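Local coordinates for pesticidial crystal protein CRY2AA (Bacillus thuringiensis serovar kurstaki, PDB 1I5P) that binds to midgut epithelial cells of dipteran and lepidopteran larvae and promotes their colloid-osmotic lysis, at residues A[267-272]-A[493-498]; A[484-489]-A[535-540]; A[513-518]-A[616-621]; A[544-549]-A[623-628]; A[566-571]-A[590-595]. All blocks are in the same frame, centred on the assembly; numbering follows the deposited sequence.

Interaction 1: A[267-272]-A[493-498]; sequences LMVSSG and GFTISP
Leu267 and Met268 run parallel to Gly493 and Phe494 as a two-residue strand pair, CA atoms 4.2 Å apart at Leu267–Gly493, and the two chains then drift apart. Met268 N donates to Gly493 O at 2.8 Å, from above the carbonyl plane, while Thr495 N returns a more bent bond to Met268 O. That carbonyl also receives a CA-H contact from Phe494. Beyond the ladder Thr495 takes over. Its OG1 accepts Ser270 N at 3.0 Å, and Ser270 OG donates back to Thr495 O at 2.8 Å, again from above the plane. Chi1 of 64° sets Thr495 OG1 between its own backbone N and carbonyl carbon, within reach of Ser270 N; CG2 meets Leu267 CD1 at 3.9 Å. On the other face Met268 CE touches Phe494 CB. One water links Ser270 OG, Ser271 OG and Ser497 N; a second joins Ser271 O to Thr495 OG1. The segment 267-272 follows helix 238-259 and adds a short parallel strand to strand 493-496, whose Phe494 and Ile496 bond by backbone to Phe624 and Ile622 of antiparallel strand 617-626, with the Phe494 and Phe624 rings stacked.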
# COMPACT_ATOMS: atom_id res chain seq x y z
N LEU A 267 3.98 -16.08 6.11
CA LEU A 267 3.99 -15.44 4.80
C LEU A 267 4.34 -13.97 4.96
O LEU A 267 3.53 -13.18 5.46
CB LEU A 267 2.62 -15.56 4.13
CG LEU A 267 2.53 -14.87 2.78
CD1 LEU A 267 3.54 -15.49 1.83
CD2 LEU A 267 1.12 -15.00 2.22
N MET A 268 5.55 -13.62 4.56
CA MET A 268 6.00 -12.24 4.67
C MET A 268 5.45 -11.43 3.49
O MET A 268 5.82 -11.67 2.34
CB MET A 268 7.53 -12.18 4.65
CG MET A 268 8.10 -10.77 4.72
SD MET A 268 9.88 -10.69 4.38
CE MET A 268 9.88 -10.66 2.59
N VAL A 269 4.56 -10.50 3.78
CA VAL A 269 3.99 -9.65 2.73
C VAL A 269 5.08 -8.62 2.47
O VAL A 269 5.26 -7.68 3.26
CB VAL A 269 2.71 -8.97 3.24
CG1 VAL A 269 2.14 -8.05 2.17
CG2 VAL A 269 1.69 -10.04 3.62
N SER A 270 5.83 -8.79 1.38
CA SER A 270 6.94 -7.91 1.06
C SER A 270 6.58 -6.47 0.71
O SER A 270 7.43 -5.58 0.78
CB SER A 270 7.77 -8.51 -0.08
OG SER A 270 7.15 -8.29 -1.33
N SER A 271 5.33 -6.24 0.32
CA SER A 271 4.89 -4.90 -0.01
C SER A 271 3.38 -4.82 -0.06
O SER A 271 2.70 -5.84 -0.14
CB SER A 271 5.47 -4.48 -1.37
OG SER A 271 5.01 -5.34 -2.39
N GLY A 272 2.85 -3.60 0.01
CA GLY A 272 1.42 -3.42 -0.03
C GLY A 272 1.05 -2.34 -1.03
O GLY A 272 1.83 -2.03 -1.93
N GLY A 493 7.74 -17.76 4.27
CA GLY A 493 7.18 -17.51 2.95
C GLY A 493 7.29 -16.03 2.63
O GLY A 493 7.61 -15.22 3.50
N PHE A 494 7.03 -15.66 1.38
CA PHE A 494 7.10 -14.25 0.99
C PHE A 494 6.33 -13.98 -0.29
O PHE A 494 6.10 -14.88 -1.10
CB PHE A 494 8.57 -13.83 0.82
CG PHE A 494 9.30 -14.56 -0.28
CD1 PHE A 494 9.55 -13.93 -1.50
CD2 PHE A 494 9.73 -15.87 -0.10
CE1 PHE A 494 10.23 -14.60 -2.52
CE2 PHE A 494 10.42 -16.55 -1.12
CZ PHE A 494 10.66 -15.91 -2.33
N THR A 495 5.95 -12.72 -0.48
CA THR A 495 5.20 -12.32 -1.67
C THR A 495 6.04 -11.45 -2.60
O THR A 495 7.07 -10.91 -2.20
CB THR A 495 3.94 -11.51 -1.31
OG1 THR A 495 4.33 -10.28 -0.69
CG2 THR A 495 3.05 -12.29 -0.35
N ILE A 496 5.57 -11.33 -3.83
CA ILE A 496 6.21 -10.51 -4.84
C ILE A 496 5.09 -9.84 -5.62
O ILE A 496 4.24 -10.51 -6.20
CB ILE A 496 7.03 -11.33 -5.87
CG1 ILE A 496 8.23 -11.99 -5.20
CG2 ILE A 496 7.49 -10.41 -7.01
CD1 ILE A 496 9.10 -12.79 -6.17
N SER A 497 5.07 -8.51 -5.62
CA SER A 497 4.05 -7.80 -6.35
C SER A 497 4.27 -8.03 -7.84
O SER A 497 5.40 -7.91 -8.33
CB SER A 497 4.11 -6.29 -6.08
OG SER A 497 3.33 -5.59 -7.03
N PRO A 498 3.20 -8.37 -8.56
CA PRO A 498 3.30 -8.62 -10.00
C PRO A 498 3.81 -7.38 -10.72
O PRO A 498 4.28 -7.47 -11.85
CB PRO A 498 1.86 -8.95 -10.37
CG PRO A 498 1.37 -9.67 -9.16
CD PRO A 498 1.87 -8.76 -8.06
O HOH W 1 7.04 -6.77 -4.05
O HOH W 2 2.40 -8.52 -0.92

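Interaction 2: A[484-489]-A[535-540]; sequences IHLAPE and TLRGNG
A parallel strand pair in the C-terminal lectin-like beta sandwich, a jelly roll, sets His485 and Leu486 beside Leu536 and Arg537. The strand axes of 484-486 and 535-537 approach to 4.3 Å, their directions 36° apart. His485 N donates to Thr535 O at 2.9 Å; His485 O accepts Arg537 N; Ala487 N closes the ladder on Arg537 O at 3.1 Å.

On one face His485 CB lies 4.1 Å from Leu536 CB, and CD2 of the imidazole brings the ring edge to Thr535 O at 3.4 Å. Both ring nitrogens are engaged, ND1 by Lys471 and NE2 by the carbonyl of His500, which fixes the ring's rotation. On the opposite face Leu486 CD1 rests on the aliphatic base of Arg537, 3.7 Å from its CB. A bend at chi2 (68°) turns Arg537 CD from the extended course, and the guanidinium leads away to Asn602.

Where the strands end, Asn539 carries the pairing on with its side chain. Its CG takes the position between backbone N and carbonyl carbon (chi1 55°), with CB 3.2 Å from Pro488 O. The amide, held also by Tyr543 OH through ND2 and by Asn541 N through OD1, points ND2 at Pro488 O, 2.8 Å away and nearly in the amide plane.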
# COMPACT_ATOMS: atom_id res chain seq x y z
N ILE A 484 15.50 -6.92 -7.81
CA ILE A 484 15.73 -8.34 -7.61
C ILE A 484 15.20 -8.51 -6.19
O ILE A 484 15.67 -7.86 -5.25
CB ILE A 484 17.23 -8.71 -7.67
CG1 ILE A 484 17.74 -8.59 -9.12
CG2 ILE A 484 17.42 -10.15 -7.15
CD1 ILE A 484 19.21 -8.97 -9.32
N HIS A 485 14.18 -9.35 -6.04
CA HIS A 485 13.55 -9.58 -4.75
C HIS A 485 14.36 -10.47 -3.82
O HIS A 485 14.84 -11.53 -4.22
CB HIS A 485 12.17 -10.18 -4.97
CG HIS A 485 11.28 -9.30 -5.79
ND1 HIS A 485 10.54 -8.28 -5.24
CD2 HIS A 485 11.10 -9.22 -7.13
CE1 HIS A 485 9.95 -7.61 -6.21
NE2 HIS A 485 10.27 -8.16 -7.36
N LEU A 486 14.52 -10.03 -2.58
CA LEU A 486 15.28 -10.80 -1.60
C LEU A 486 14.38 -11.69 -0.75
O LEU A 486 13.50 -11.20 -0.02
CB LEU A 486 16.08 -9.85 -0.69
CG LEU A 486 16.98 -10.50 0.37
CD1 LEU A 486 17.98 -11.43 -0.31
CD2 LEU A 486 17.71 -9.42 1.17
N ALA A 487 14.60 -13.00 -0.84
CA ALA A 487 13.83 -13.96 -0.06
C ALA A 487 14.28 -13.85 1.39
O ALA A 487 15.39 -13.40 1.67
CB ALA A 487 14.08 -15.37 -0.58
N PRO A 488 13.40 -14.24 2.34
CA PRO A 488 13.69 -14.19 3.77
C PRO A 488 14.95 -14.97 4.11
O PRO A 488 15.31 -15.92 3.40
CB PRO A 488 12.44 -14.80 4.39
CG PRO A 488 11.37 -14.32 3.45
CD PRO A 488 12.00 -14.63 2.11
N GLU A 489 15.62 -14.58 5.19
CA GLU A 489 16.85 -15.24 5.61
C GLU A 489 16.56 -16.66 6.10
O GLU A 489 17.36 -17.57 5.89
CB GLU A 489 17.51 -14.43 6.72
CG GLU A 489 17.15 -12.96 6.70
CD GLU A 489 18.35 -12.05 6.46
OE1 GLU A 489 19.03 -12.21 5.42
OE2 GLU A 489 18.60 -11.18 7.31
N THR A 535 12.57 -11.82 -10.85
CA THR A 535 13.84 -12.34 -10.37
C THR A 535 13.96 -12.17 -8.87
O THR A 535 13.70 -11.10 -8.32
CB THR A 535 15.02 -11.63 -11.06
OG1 THR A 535 14.85 -11.70 -12.47
CG2 THR A 535 16.35 -12.31 -10.68
N LEU A 536 14.38 -13.24 -8.20
CA LEU A 536 14.51 -13.21 -6.75
C LEU A 536 15.82 -13.85 -6.29
O LEU A 536 16.39 -14.70 -6.98
CB LEU A 536 13.32 -13.95 -6.13
CG LEU A 536 13.26 -15.46 -6.36
CD1 LEU A 536 13.89 -16.16 -5.17
CD2 LEU A 536 11.82 -15.92 -6.53
N ARG A 537 16.29 -13.42 -5.12
CA ARG A 537 17.51 -13.93 -4.53
C ARG A 537 17.10 -15.05 -3.57
O ARG A 537 16.54 -14.78 -2.51
CB ARG A 537 18.22 -12.81 -3.76
CG ARG A 537 19.60 -13.18 -3.24
CD ARG A 537 20.57 -13.36 -4.38
NE ARG A 537 21.92 -13.67 -3.92
CZ ARG A 537 22.98 -13.77 -4.72
NH1 ARG A 537 22.83 -13.60 -6.03
NH2 ARG A 537 24.16 -14.07 -4.22
N GLY A 538 17.36 -16.29 -3.95
CA GLY A 538 16.98 -17.42 -3.13
C GLY A 538 17.67 -17.58 -1.79
O GLY A 538 18.73 -16.98 -1.53
N ASN A 539 17.08 -18.39 -0.92
CA ASN A 539 17.63 -18.64 0.40
C ASN A 539 17.85 -20.13 0.60
O ASN A 539 18.13 -20.59 1.71
CB ASN A 539 16.67 -18.12 1.46
CG ASN A 539 15.27 -18.69 1.31
OD1 ASN A 539 15.05 -19.57 0.48
ND2 ASN A 539 14.33 -18.18 2.10
N GLY A 540 17.73 -20.90 -0.48
CA GLY A 540 17.94 -22.33 -0.40
C GLY A 540 16.75 -23.15 0.07
O GLY A 540 16.86 -24.36 0.25

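Interaction 3: A[513-518]-A[616-621]; sequences SEKFGN and PFDLMN
Asn518 and Met620 make the close part of this contact between the 513-518 loop and strand 617-621. Asn518 ND2 donates to Met620 O at 2.7 Å; the acceptor lies near the amide plane, but the donor stands above the plane of the carbonyl. OD1 of the same amide presses on Met620 CB at 3.3 Å, and Met620 CE curls back, bent at chi3 (76°), to lie 3.8 Å from that OD1. Asn518 CG is anti to its backbone N (chi1 -174°), directed at the strand, and Gly520 O takes a second bond from ND2, so both bonds are drawn from the one nitrogen, which is held between strand and loop. The thioether methyl also meets Lys515 CD at 4.0 Å, the two side chains crossing at about a right angle.

The other end is looser. Lys515 NZ and Asp618 OD1 form a long salt bridge of 3.8 Å; Ser522 OG is hydrogen-bonded to both. NZ is held more closely by the carbonyl of Glu514 within its own loop, consistent with a charge shared among several oxygens.

Water occupies the flank beside Asn518. One molecule lies near both Asn518 O and Met620 O, and another bonds to Asn518 OD1 and accepts from Asn621 ND2, 2.8 Å from that nitrogen. Behind them Met620 and Asn621 both face Arg548 of the adjoining strand, so the carbonyl caught by Asn518 belongs to a classic beta bulge in the jelly-roll sheet.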
# COMPACT_ATOMS: atom_id res chain seq x y z
N SER A 513 -3.86 -2.42 -12.75
CA SER A 513 -5.25 -2.27 -12.36
C SER A 513 -5.43 -2.15 -10.85
O SER A 513 -5.07 -3.06 -10.09
CB SER A 513 -6.06 -3.46 -12.89
OG SER A 513 -7.43 -3.37 -12.53
N GLU A 514 -5.98 -1.03 -10.42
CA GLU A 514 -6.23 -0.73 -9.02
C GLU A 514 -6.92 -1.86 -8.24
O GLU A 514 -7.85 -2.49 -8.74
CB GLU A 514 -7.05 0.56 -8.93
CG GLU A 514 -7.71 0.82 -7.59
CD GLU A 514 -8.30 2.21 -7.49
OE1 GLU A 514 -9.22 2.54 -8.26
OE2 GLU A 514 -7.84 2.99 -6.62
N LYS A 515 -6.44 -2.11 -7.02
CA LYS A 515 -7.02 -3.12 -6.13
C LYS A 515 -7.11 -2.56 -4.72
O LYS A 515 -6.31 -1.72 -4.33
CB LYS A 515 -6.17 -4.40 -6.13
CG LYS A 515 -6.20 -5.15 -7.46
CD LYS A 515 -7.62 -5.59 -7.79
CE LYS A 515 -7.71 -6.11 -9.22
NZ LYS A 515 -7.39 -5.05 -10.21
N PHE A 516 -8.09 -3.03 -3.94
CA PHE A 516 -8.26 -2.53 -2.58
C PHE A 516 -7.86 -3.52 -1.50
O PHE A 516 -7.51 -3.12 -0.39
CB PHE A 516 -9.71 -2.08 -2.38
CG PHE A 516 -10.19 -1.11 -3.42
CD1 PHE A 516 -11.01 -1.54 -4.46
CD2 PHE A 516 -9.80 0.22 -3.38
CE1 PHE A 516 -11.42 -0.66 -5.46
CE2 PHE A 516 -10.21 1.11 -4.38
CZ PHE A 516 -11.02 0.67 -5.42
N GLY A 517 -7.91 -4.81 -1.81
CA GLY A 517 -7.54 -5.82 -0.82
C GLY A 517 -6.55 -6.82 -1.39
O GLY A 517 -6.64 -8.01 -1.11
N ASN A 518 -5.61 -6.34 -2.19
CA ASN A 518 -4.62 -7.20 -2.84
C ASN A 518 -3.16 -6.83 -2.54
O ASN A 518 -2.26 -7.25 -3.26
CB ASN A 518 -4.86 -7.15 -4.35
CG ASN A 518 -3.99 -8.12 -5.12
OD1 ASN A 518 -4.03 -9.33 -4.89
ND2 ASN A 518 -3.19 -7.60 -6.05
N PRO A 616 -9.47 -10.49 -20.41
CA PRO A 616 -8.25 -10.10 -19.70
C PRO A 616 -7.93 -11.02 -18.54
O PRO A 616 -8.80 -11.72 -18.03
CB PRO A 616 -8.57 -8.68 -19.23
CG PRO A 616 -9.55 -8.20 -20.26
CD PRO A 616 -10.45 -9.40 -20.37
N PHE A 617 -6.66 -11.02 -18.14
CA PHE A 617 -6.20 -11.84 -17.03
C PHE A 617 -5.54 -10.92 -16.01
O PHE A 617 -4.74 -10.06 -16.37
CB PHE A 617 -5.19 -12.88 -17.53
CG PHE A 617 -4.61 -13.76 -16.44
CD1 PHE A 617 -5.10 -15.04 -16.23
CD2 PHE A 617 -3.56 -13.31 -15.65
CE1 PHE A 617 -4.54 -15.88 -15.27
CE2 PHE A 617 -2.99 -14.13 -14.67
CZ PHE A 617 -3.49 -15.42 -14.49
N ASP A 618 -5.88 -11.10 -14.74
CA ASP A 618 -5.29 -10.29 -13.68
C ASP A 618 -4.31 -11.10 -12.85
O ASP A 618 -4.70 -12.04 -12.17
CB ASP A 618 -6.38 -9.74 -12.75
CG ASP A 618 -7.00 -8.45 -13.25
OD1 ASP A 618 -6.39 -7.37 -13.07
OD2 ASP A 618 -8.10 -8.51 -13.84
N LEU A 619 -3.03 -10.73 -12.91
CA LEU A 619 -2.01 -11.39 -12.11
C LEU A 619 -2.01 -10.50 -10.87
O LEU A 619 -1.51 -9.37 -10.91
CB LEU A 619 -0.64 -11.32 -12.79
CG LEU A 619 0.31 -12.51 -12.67
CD1 LEU A 619 1.73 -11.98 -12.68
CD2 LEU A 619 0.06 -13.31 -11.39
N MET A 620 -2.57 -11.00 -9.77
CA MET A 620 -2.70 -10.21 -8.55
C MET A 620 -1.61 -10.32 -7.48
O MET A 620 -1.22 -9.31 -6.89
CB MET A 620 -4.07 -10.47 -7.94
CG MET A 620 -5.19 -10.13 -8.91
SD MET A 620 -6.79 -10.70 -8.36
CE MET A 620 -7.13 -9.47 -7.08
N ASN A 621 -1.13 -11.53 -7.22
CA ASN A 621 -0.06 -11.71 -6.24
C ASN A 621 0.73 -12.98 -6.50
O ASN A 621 0.22 -13.94 -7.07
CB ASN A 621 -0.61 -11.75 -4.81
CG ASN A 621 0.38 -11.19 -3.78
OD1 ASN A 621 1.58 -11.08 -4.04
ND2 ASN A 621 -0.13 -10.82 -2.60
O HOH W 3 -0.20 -7.63 -4.86
O HOH W 4 -2.89 -10.39 -2.46

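Interaction 4: A[544-549]-A[623-628]; sequences NLYLRV and MFVPTN
Leu545 CD1 lies over one face of the Phe624 ring, 3.9 Å from its centroid and offset toward the rim, a CH-pi contact between side chains that run side by side in the same direction. On the reverse face Tyr546 CB packs against Met623 CG at 3.6 Å, and its ring carbon CD1 meets Val625 CG2 at 3.8 Å. Met623 is bent at chi2 (-104°), its SD passing Tyr546 O, and CE comes to rest 3.6 Å from Arg548 CB. These residues belong to an antiparallel pair at the centre of a jelly-roll sheet: Asn544–Val625 and Tyr546–Met623 are hydrogen-bonded pairs with Leu545–Phe624 between them, non-hydrogen-bonded. Four backbone bonds join them, from Asn544 N to Val625 O at 2.7 Å to Met623 N on Tyr546 O at 3.0 Å. Past Val625 the Asn544 amide lies beside Thr627, ND2 3.3 Å from its CA. A water accepts from Asn544 ND2 at 3.0 Å, bonds with Tyr546 OH at the edge of the ring, and reaches Pro626 O weakly. The guanidinium of Arg548 turns to Asp589 in a salt bridge, to Ser260 O and to the Phe587 ring in a cation-pi contact.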
# COMPACT_ATOMS: atom_id res chain seq x y z
N ASN A 544 5.89 -23.80 -1.91
CA ASN A 544 4.80 -24.09 -2.83
C ASN A 544 4.49 -22.71 -3.40
O ASN A 544 4.28 -21.75 -2.66
CB ASN A 544 3.56 -24.61 -2.11
CG ASN A 544 3.61 -26.10 -1.85
OD1 ASN A 544 4.05 -26.87 -2.71
ND2 ASN A 544 3.16 -26.51 -0.68
N LEU A 545 4.50 -22.62 -4.72
CA LEU A 545 4.21 -21.36 -5.38
C LEU A 545 2.72 -21.23 -5.62
O LEU A 545 2.09 -22.11 -6.22
CB LEU A 545 4.95 -21.25 -6.71
CG LEU A 545 4.63 -20.03 -7.58
CD1 LEU A 545 5.10 -18.76 -6.88
CD2 LEU A 545 5.32 -20.18 -8.93
N TYR A 546 2.15 -20.14 -5.12
CA TYR A 546 0.73 -19.85 -5.29
C TYR A 546 0.61 -18.56 -6.08
O TYR A 546 1.29 -17.57 -5.78
CB TYR A 546 0.03 -19.66 -3.94
CG TYR A 546 -0.18 -20.92 -3.13
CD1 TYR A 546 0.83 -21.43 -2.32
CD2 TYR A 546 -1.40 -21.60 -3.17
CE1 TYR A 546 0.64 -22.59 -1.57
CE2 TYR A 546 -1.61 -22.76 -2.42
CZ TYR A 546 -0.58 -23.25 -1.62
OH TYR A 546 -0.77 -24.40 -0.89
N LEU A 547 -0.24 -18.55 -7.09
CA LEU A 547 -0.45 -17.34 -7.86
C LEU A 547 -1.87 -16.89 -7.59
O LEU A 547 -2.82 -17.64 -7.83
CB LEU A 547 -0.26 -17.59 -9.36
CG LEU A 547 1.17 -17.94 -9.82
CD1 LEU A 547 1.22 -17.95 -11.34
CD2 LEU A 547 2.17 -16.93 -9.28
N ARG A 548 -2.01 -15.68 -7.06
CA ARG A 548 -3.32 -15.12 -6.80
C ARG A 548 -3.69 -14.45 -8.11
O ARG A 548 -3.01 -13.53 -8.57
CB ARG A 548 -3.28 -14.10 -5.66
CG ARG A 548 -4.61 -13.37 -5.46
CD ARG A 548 -4.73 -12.74 -4.07
NE ARG A 548 -4.87 -13.75 -3.02
CZ ARG A 548 -5.13 -13.48 -1.75
NH1 ARG A 548 -5.29 -12.23 -1.35
NH2 ARG A 548 -5.24 -14.47 -0.86
N VAL A 549 -4.77 -14.92 -8.73
CA VAL A 549 -5.19 -14.37 -10.01
C VAL A 549 -6.69 -14.27 -10.14
O VAL A 549 -7.45 -14.87 -9.37
CB VAL A 549 -4.68 -15.24 -11.18
CG1 VAL A 549 -3.24 -15.67 -10.95
CG2 VAL A 549 -5.58 -16.48 -11.34
N MET A 623 2.96 -15.59 -4.35
CA MET A 623 3.34 -15.95 -2.99
C MET A 623 3.97 -17.31 -2.83
O MET A 623 3.46 -18.32 -3.33
CB MET A 623 2.13 -15.84 -2.06
CG MET A 623 0.88 -16.45 -2.61
SD MET A 623 -0.25 -15.19 -3.20
CE MET A 623 -1.79 -16.07 -3.01
N PHE A 624 5.11 -17.32 -2.14
CA PHE A 624 5.85 -18.54 -1.86
C PHE A 624 5.52 -18.91 -0.43
O PHE A 624 5.76 -18.12 0.50
CB PHE A 624 7.35 -18.31 -2.03
CG PHE A 624 7.75 -17.91 -3.42
CD1 PHE A 624 7.58 -16.61 -3.85
CD2 PHE A 624 8.28 -18.85 -4.30
CE1 PHE A 624 7.91 -16.24 -5.15
CE2 PHE A 624 8.62 -18.49 -5.61
CZ PHE A 624 8.43 -17.18 -6.03
N VAL A 625 4.97 -20.10 -0.25
CA VAL A 625 4.57 -20.56 1.07
C VAL A 625 5.31 -21.85 1.43
O VAL A 625 5.52 -22.72 0.58
CB VAL A 625 3.04 -20.82 1.08
CG1 VAL A 625 2.58 -21.22 2.46
CG2 VAL A 625 2.32 -19.56 0.60
N PRO A 626 5.74 -21.97 2.70
CA PRO A 626 6.45 -23.18 3.11
C PRO A 626 5.61 -24.38 2.72
O PRO A 626 4.40 -24.41 2.97
CB PRO A 626 6.59 -22.99 4.61
CG PRO A 626 6.84 -21.50 4.69
CD PRO A 626 5.73 -20.99 3.79
N THR A 627 6.25 -25.36 2.10
CA THR A 627 5.58 -26.56 1.62
C THR A 627 4.73 -27.33 2.63
O THR A 627 3.76 -27.98 2.26
CB THR A 627 6.60 -27.54 1.00
OG1 THR A 627 7.42 -28.09 2.04
CG2 THR A 627 7.49 -26.81 0.00
N ASN A 628 5.07 -27.25 3.91
CA ASN A 628 4.32 -27.96 4.93
C ASN A 628 3.28 -27.10 5.63
O ASN A 628 2.78 -27.47 6.69
CB ASN A 628 5.28 -28.58 5.95
CG ASN A 628 6.28 -27.57 6.49
OD1 ASN A 628 6.43 -26.47 5.95
ND2 ASN A 628 6.97 -27.94 7.57
O HOH W 5 1.59 -24.67 1.12

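Interaction 5: A[566-571]-A[590-595]; sequences YTVSNV and INIGNI
Tyr566 leans across Ile592, its CB 3.5 Å from Ile592 CG2 and its ring carbon CD2 3.3 Å from Ile592 O. The ring extends past Gly593, where CE2 lies 4.2 Å from the glycine CA, and on to Asn594. Val568, two residues further along, divides its methyls: CG1 touches Ile590 CG2 at 3.7 Å and CG2 touches Ile592 CD1 at 3.8 Å, the latter side chains crossing at about a right angle. Past the corner at Asn570, Val571 CG1 reaches Ile590 CD1 more loosely, at 4.3 Å.

The strand axes of 566-569 and 590-595 run nearly antiparallel (167°) and come no nearer than 7.5 Å, too far for a backbone ladder, and the contact is made by side chains. Each side is positioned by its own sheet. Tyr566 and Val568 pair by backbone with Val559 and Ile557 of strand 555-561, and Arg564 NH1 bonds to the Tyr566 hydroxyl. Ile590 and Ile592 pair with Leu547 and Leu545 of strand 541-550. Ile592 and Gly593 both face Leu545, a classic beta bulge, and Gly593, at a phi of 145° that suits glycine, presents only its CA beside the tyrosine ring. Strands of two different sheets, facing each other through branched aliphatic side chains and a tyrosine, form part of the interior of the jelly-roll beta sandwich.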
# COMPACT_ATOMS: atom_id res chain seq x y z
N TYR A 566 5.48 -25.60 -15.26
CA TYR A 566 4.19 -25.99 -14.70
C TYR A 566 3.08 -25.36 -15.53
O TYR A 566 3.10 -24.16 -15.81
CB TYR A 566 4.06 -25.52 -13.25
CG TYR A 566 5.15 -26.02 -12.33
CD1 TYR A 566 6.38 -25.36 -12.25
CD2 TYR A 566 4.96 -27.14 -11.53
CE1 TYR A 566 7.39 -25.80 -11.40
CE2 TYR A 566 5.96 -27.59 -10.67
CZ TYR A 566 7.17 -26.92 -10.61
OH TYR A 566 8.15 -27.37 -9.76
N THR A 567 2.11 -26.18 -15.91
CA THR A 567 0.99 -25.70 -16.71
C THR A 567 -0.34 -25.90 -15.99
O THR A 567 -0.69 -27.01 -15.60
CB THR A 567 0.94 -26.42 -18.07
OG1 THR A 567 2.20 -26.28 -18.74
CG2 THR A 567 -0.16 -25.84 -18.94
N VAL A 568 -1.07 -24.81 -15.81
CA VAL A 568 -2.38 -24.88 -15.16
C VAL A 568 -3.41 -24.41 -16.18
O VAL A 568 -3.47 -23.23 -16.52
CB VAL A 568 -2.45 -23.98 -13.92
CG1 VAL A 568 -3.80 -24.14 -13.24
CG2 VAL A 568 -1.32 -24.34 -12.96
N SER A 569 -4.21 -25.36 -16.66
CA SER A 569 -5.23 -25.06 -17.66
C SER A 569 -6.60 -24.82 -17.07
O SER A 569 -6.88 -25.18 -15.93
CB SER A 569 -5.32 -26.22 -18.66
OG SER A 569 -4.05 -26.48 -19.24
N ASN A 570 -7.46 -24.20 -17.87
CA ASN A 570 -8.82 -23.91 -17.47
C ASN A 570 -8.88 -23.06 -16.21
O ASN A 570 -9.71 -23.29 -15.33
CB ASN A 570 -9.59 -25.22 -17.26
CG ASN A 570 -9.58 -26.10 -18.49
OD1 ASN A 570 -9.90 -25.64 -19.59
ND2 ASN A 570 -9.22 -27.36 -18.32
N VAL A 571 -7.99 -22.09 -16.11
CA VAL A 571 -7.99 -21.20 -14.96
C VAL A 571 -9.16 -20.25 -15.18
O VAL A 571 -9.18 -19.50 -16.15
CB VAL A 571 -6.68 -20.40 -14.87
CG1 VAL A 571 -6.77 -19.38 -13.74
CG2 VAL A 571 -5.51 -21.35 -14.63
N ILE A 590 -4.04 -20.04 -7.05
CA ILE A 590 -3.71 -21.23 -7.82
C ILE A 590 -2.41 -21.85 -7.33
O ILE A 590 -1.36 -21.20 -7.32
CB ILE A 590 -3.52 -20.90 -9.31
CG1 ILE A 590 -4.61 -19.95 -9.80
CG2 ILE A 590 -3.51 -22.20 -10.10
CD1 ILE A 590 -6.03 -20.50 -9.70
N ASN A 591 -2.49 -23.11 -6.92
CA ASN A 591 -1.31 -23.83 -6.45
C ASN A 591 -0.56 -24.30 -7.69
O ASN A 591 -0.99 -25.22 -8.38
CB ASN A 591 -1.74 -25.02 -5.57
CG ASN A 591 -0.56 -25.71 -4.89
OD1 ASN A 591 -0.74 -26.49 -3.95
ND2 ASN A 591 0.65 -25.44 -5.37
N ILE A 592 0.56 -23.64 -7.98
CA ILE A 592 1.37 -23.99 -9.14
C ILE A 592 2.23 -25.22 -8.89
O ILE A 592 2.35 -26.08 -9.75
CB ILE A 592 2.29 -22.82 -9.54
CG1 ILE A 592 1.46 -21.55 -9.78
CG2 ILE A 592 3.07 -23.18 -10.79
CD1 ILE A 592 0.36 -21.71 -10.81
N GLY A 593 2.82 -25.29 -7.71
CA GLY A 593 3.66 -26.43 -7.39
C GLY A 593 4.85 -26.06 -6.53
O GLY A 593 5.05 -24.90 -6.17
N ASN A 594 5.65 -27.07 -6.20
CA ASN A 594 6.83 -26.89 -5.38
C ASN A 594 8.00 -26.32 -6.18
O ASN A 594 8.28 -26.77 -7.29
CB ASN A 594 7.21 -28.23 -4.75
CG ASN A 594 8.49 -28.14 -3.95
OD1 ASN A 594 9.59 -28.27 -4.50
ND2 ASN A 594 8.36 -27.91 -2.65
N ILE A 595 8.67 -25.32 -5.61
CA ILE A 595 9.80 -24.71 -6.27
C ILE A 595 10.94 -24.52 -5.28
O ILE A 595 10.72 -24.51 -4.06
CB ILE A 595 9.42 -23.34 -6.90
CG1 ILE A 595 9.18 -22.28 -5.82
CG2 ILE A 595 8.19 -23.49 -7.78
CD1 ILE A 595 10.43 -21.51 -5.42

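Interactions 1 to 4 are buried, whereas interaction 5 is only partly so and lies farthest from the centre of the chain. Strand 617-626 serves both interaction 3 and interaction 4, and its neighbour 493-496 carries interaction 1, so these three share one sheet, to which one side of interaction 5 also belongs. Interaction 2 belongs to the other sheet and touches interactions 1 and 4 through packing such as Pro488 on Phe494 and Leu536 on Phe624. Backbone ladders dominate in 1, 2 and 4, parallel in the first two; interaction 3 joins a loop to a strand through an amide, a long salt bridge and water, and interaction 5 joins sheets by apolar side chains.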